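Local structure of ricin B lectin (Clostridium thermocellum, 3VSF) at residues Met175-Pro180 and Ala203-Asp208. The protein acts as an exo-beta-1,3-galactanase, probably splitting galactan with its family 43 glycoside hydrolase domain, and also carries a galactose-binding ricin-type beta-trefoil domain. Sequence-based numbering, arbitrary orientation.
Sequences MDHGLP and ANENMD
His177 and Asp176 reach from a short hairpin to Asn204 and Glu205 in the turn between strands 197-203 and 208-214, within the five-bladed beta-propeller of the family 43 domain. The hairpin belongs to the connection between two blades, leading from strand 161-166 to strand 187-191, and it docks on the second of these blades. His177 donates from NE2 to Asn204 OD1 (2.9 Å, N-H...O angle 155°). The acceptor lies in the plane of the imidazole, and the ring and amide planes stand 60° apart. Over the centre of one face of the same ring stands the Glu205 methylene CG, a CH-pi contact 3.4 Å from the His177 ring centroid. The Glu205 chain bends about its CB-CG bond, and its carboxylate forms a weak, long ion pair with Arg185. Next to the histidine in sequence, the buried Asp176 carboxylate receives the backbone N of Asn204 on the syn lone pair of OD1 (3.1 Å). That oxygen also accepts the backbone N of Met183, so one atom ties the hairpin both to the turn and to the chain leading into strand 187-191. The receiving loop is a type I' turn from Asn204 to Met207 that closes in a classic bulge, Met207 and Asp208 both facing Ala203. With CG anti to its backbone N (chi1 -164°), Asn204 sends its amide out between His177 and Asp208. Its OD1 serves the ring, while Asn204 ND2 makes a weak hydrogen bond to Asp208 OD2 at 3.0 Å. Asp208 is itself held in place, its OD1 accepting a hydrogen bond from the backbone N of Gly231.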
ATOM      1  N   MET A 175     -18.989  11.227 -27.649  1.00 77.05           N
ATOM      2  CA  MET A 175     -17.951  12.248 -27.584  1.00 79.83           C
ATOM      3  C   MET A 175     -17.618  12.598 -26.139  1.00 79.76           C
ATOM      4  O   MET A 175     -18.511  12.863 -25.333  1.00 79.06           O
ATOM      5  CB  MET A 175     -18.387  13.503 -28.344  1.00 81.32           C
ATOM      6  CG  MET A 175     -18.652  13.274 -29.825  1.00 81.80           C
ATOM      7  SD  MET A 175     -17.157  12.914 -30.768  1.00 84.24           S
ATOM      8  CE  MET A 175     -16.305  14.487 -30.667  1.00 79.88           C
ATOM      9  N   ASP A 176     -16.329  12.599 -25.818  1.00 81.49           N
ATOM     10  CA  ASP A 176     -15.877  12.909 -24.467  1.00 80.27           C
ATOM     11  C   ASP A 176     -14.859  14.047 -24.473  1.00 78.88           C
ATOM     12  O   ASP A 176     -13.663  13.825 -24.668  1.00 75.90           O
ATOM     13  CB  ASP A 176     -15.286  11.666 -23.800  1.00 77.29           C
ATOM     14  CG  ASP A 176     -15.099  11.838 -22.307  1.00 75.80           C
ATOM     15  OD1 ASP A 176     -14.330  11.056 -21.709  1.00 74.89           O
ATOM     16  OD2 ASP A 176     -15.720  12.755 -21.730  1.00 77.92           O
ATOM     17  N   HIS A 177     -15.349  15.266 -24.264  1.00 78.61           N
ATOM     18  CA  HIS A 177     -14.501  16.456 -24.225  1.00 76.94           C
ATOM     19  C   HIS A 177     -13.776  16.725 -25.543  1.00 81.76           C
ATOM     20  O   HIS A 177     -12.546  16.771 -25.587  1.00 81.26           O
ATOM     21  CB  HIS A 177     -13.498  16.373 -23.070  1.00 78.58           C
ATOM     22  CG  HIS A 177     -14.121  16.545 -21.720  1.00 77.32           C
ATOM     23  ND1 HIS A 177     -14.242  17.772 -21.107  1.00 75.02           N
ATOM     24  CD2 HIS A 177     -14.666  15.643 -20.869  1.00 76.56           C
ATOM     25  CE1 HIS A 177     -14.831  17.620 -19.934  1.00 78.82           C
ATOM     26  NE2 HIS A 177     -15.098  16.338 -19.765  1.00 78.84           N
ATOM     27  N   GLY A 178     -14.547  16.905 -26.612  1.00 79.10           N
ATOM     28  CA  GLY A 178     -13.992  17.305 -27.891  1.00 78.99           C
ATOM     29  C   GLY A 178     -13.656  16.172 -28.844  1.00 83.54           C
ATOM     30  O   GLY A 178     -13.675  16.356 -30.061  1.00 83.27           O
ATOM     31  N   LEU A 179     -13.346  15.000 -28.299  1.00 78.98           N
ATOM     32  CA  LEU A 179     -12.940  13.869 -29.129  1.00 77.89           C
ATOM     33  C   LEU A 179     -13.905  12.691 -29.023  1.00 79.30           C
ATOM     34  O   LEU A 179     -14.630  12.561 -28.036  1.00 80.51           O
ATOM     35  CB  LEU A 179     -11.520  13.424 -28.770  1.00 75.41           C
ATOM     36  CG  LEU A 179     -10.406  14.443 -29.025  1.00 77.68           C
ATOM     37  CD1 LEU A 179      -9.058  13.887 -28.590  1.00 76.32           C
ATOM     38  CD2 LEU A 179     -10.373  14.853 -30.491  1.00 75.55           C
ATOM     39  N   PRO A 180     -13.922  11.830 -30.053  1.00 80.95           N
ATOM     40  CA  PRO A 180     -14.754  10.625 -30.048  1.00 81.30           C
ATOM     41  C   PRO A 180     -14.155   9.542 -29.159  1.00 76.99           C
ATOM     42  O   PRO A 180     -12.947   9.307 -29.206  1.00 76.59           O
ATOM     43  CB  PRO A 180     -14.724  10.181 -31.512  1.00 78.51           C
ATOM     44  CG  PRO A 180     -13.416  10.677 -32.016  1.00 77.76           C
ATOM     45  CD  PRO A 180     -13.185  11.989 -31.319  1.00 80.37           C
ATOM     46  N   ALA A 203     -12.135   8.356 -16.869  1.00 70.37           N
ATOM     47  CA  ALA A 203     -12.735   9.013 -18.022  1.00 71.24           C
ATOM     48  C   ALA A 203     -13.356  10.352 -17.635  1.00 70.88           C
ATOM     49  O   ALA A 203     -13.365  10.726 -16.463  1.00 73.72           O
ATOM     50  CB  ALA A 203     -13.779   8.109 -18.660  1.00 72.05           C
ATOM     51  N   ASN A 204     -13.869  11.068 -18.631  1.00 71.09           N
ATOM     52  CA  ASN A 204     -14.525  12.352 -18.401  1.00 70.93           C
ATOM     53  C   ASN A 204     -13.627  13.332 -17.649  1.00 71.94           C
ATOM     54  O   ASN A 204     -14.029  13.901 -16.635  1.00 73.57           O
ATOM     55  CB  ASN A 204     -15.842  12.147 -17.646  1.00 70.00           C
ATOM     56  CG  ASN A 204     -16.748  13.362 -17.712  1.00 71.69           C
ATOM     57  OD1 ASN A 204     -16.288  14.487 -17.909  1.00 76.30           O
ATOM     58  ND2 ASN A 204     -18.046  13.140 -17.543  1.00 70.15           N
ATOM     59  N   GLU A 205     -12.412  13.522 -18.153  1.00 72.87           N
ATOM     60  CA  GLU A 205     -11.442  14.415 -17.522  1.00 74.76           C
ATOM     61  C   GLU A 205     -11.042  13.941 -16.127  1.00 74.49           C
ATOM     62  O   GLU A 205     -11.006  14.730 -15.181  1.00 73.26           O
ATOM     63  CB  GLU A 205     -11.981  15.846 -17.457  1.00 76.07           C
ATOM     64  CG  GLU A 205     -11.811  16.630 -18.746  1.00 76.09           C
ATOM     65  CD  GLU A 205     -10.354  16.834 -19.111  1.00 78.70           C
ATOM     66  OE1 GLU A 205      -9.927  16.318 -20.165  1.00 80.75           O
ATOM     67  OE2 GLU A 205      -9.635  17.511 -18.344  1.00 76.51           O
ATOM     68  N   ASN A 206     -10.742  12.651 -16.009  1.00 75.96           N
ATOM     69  CA  ASN A 206     -10.330  12.061 -14.738  1.00 73.07           C
ATOM     70  C   ASN A 206     -11.345  12.273 -13.615  1.00 72.40           C
ATOM     71  O   ASN A 206     -11.039  12.051 -12.444  1.00 76.73           O
ATOM     72  CB  ASN A 206      -8.959  12.596 -14.315  1.00 71.57           C
ATOM     73  CG  ASN A 206      -7.881  12.324 -15.347  1.00 74.30           C
ATOM     74  OD1 ASN A 206      -8.007  11.415 -16.170  1.00 79.12           O
ATOM     75  ND2 ASN A 206      -6.811  13.109 -15.307  1.00 70.84           N
ATOM     76  N   MET A 207     -12.551  12.699 -13.975  1.00 70.55           N
ATOM     77  CA  MET A 207     -13.593  12.957 -12.988  1.00 71.89           C
ATOM     78  C   MET A 207     -14.405  11.701 -12.692  1.00 73.28           C
ATOM     79  O   MET A 207     -14.941  11.541 -11.595  1.00 74.15           O
ATOM     80  CB  MET A 207     -14.519  14.078 -13.463  1.00 72.83           C
ATOM     81  CG  MET A 207     -13.831  15.419 -13.653  1.00 74.73           C
ATOM     82  SD  MET A 207     -13.196  16.108 -12.111  1.00 87.32           S
ATOM     83  CE  MET A 207     -14.692  16.177 -11.128  1.00 80.40           C
ATOM     84  N   ASP A 208     -14.495  10.812 -13.675  1.00 72.57           N
ATOM     85  CA  ASP A 208     -15.257   9.580 -13.520  1.00 69.73           C
ATOM     86  C   ASP A 208     -14.386   8.357 -13.773  1.00 69.55           C
ATOM     87  O   ASP A 208     -13.439   8.408 -14.557  1.00 70.39           O
ATOM     88  CB  ASP A 208     -16.459   9.569 -14.469  1.00 71.51           C
ATOM     89  CG  ASP A 208     -17.336  10.798 -14.318  1.00 74.59           C
ATOM     90  OD1 ASP A 208     -17.316  11.415 -13.232  1.00 77.30           O
ATOM     91  OD2 ASP A 208     -18.048  11.145 -15.284  1.00 70.41           O
TER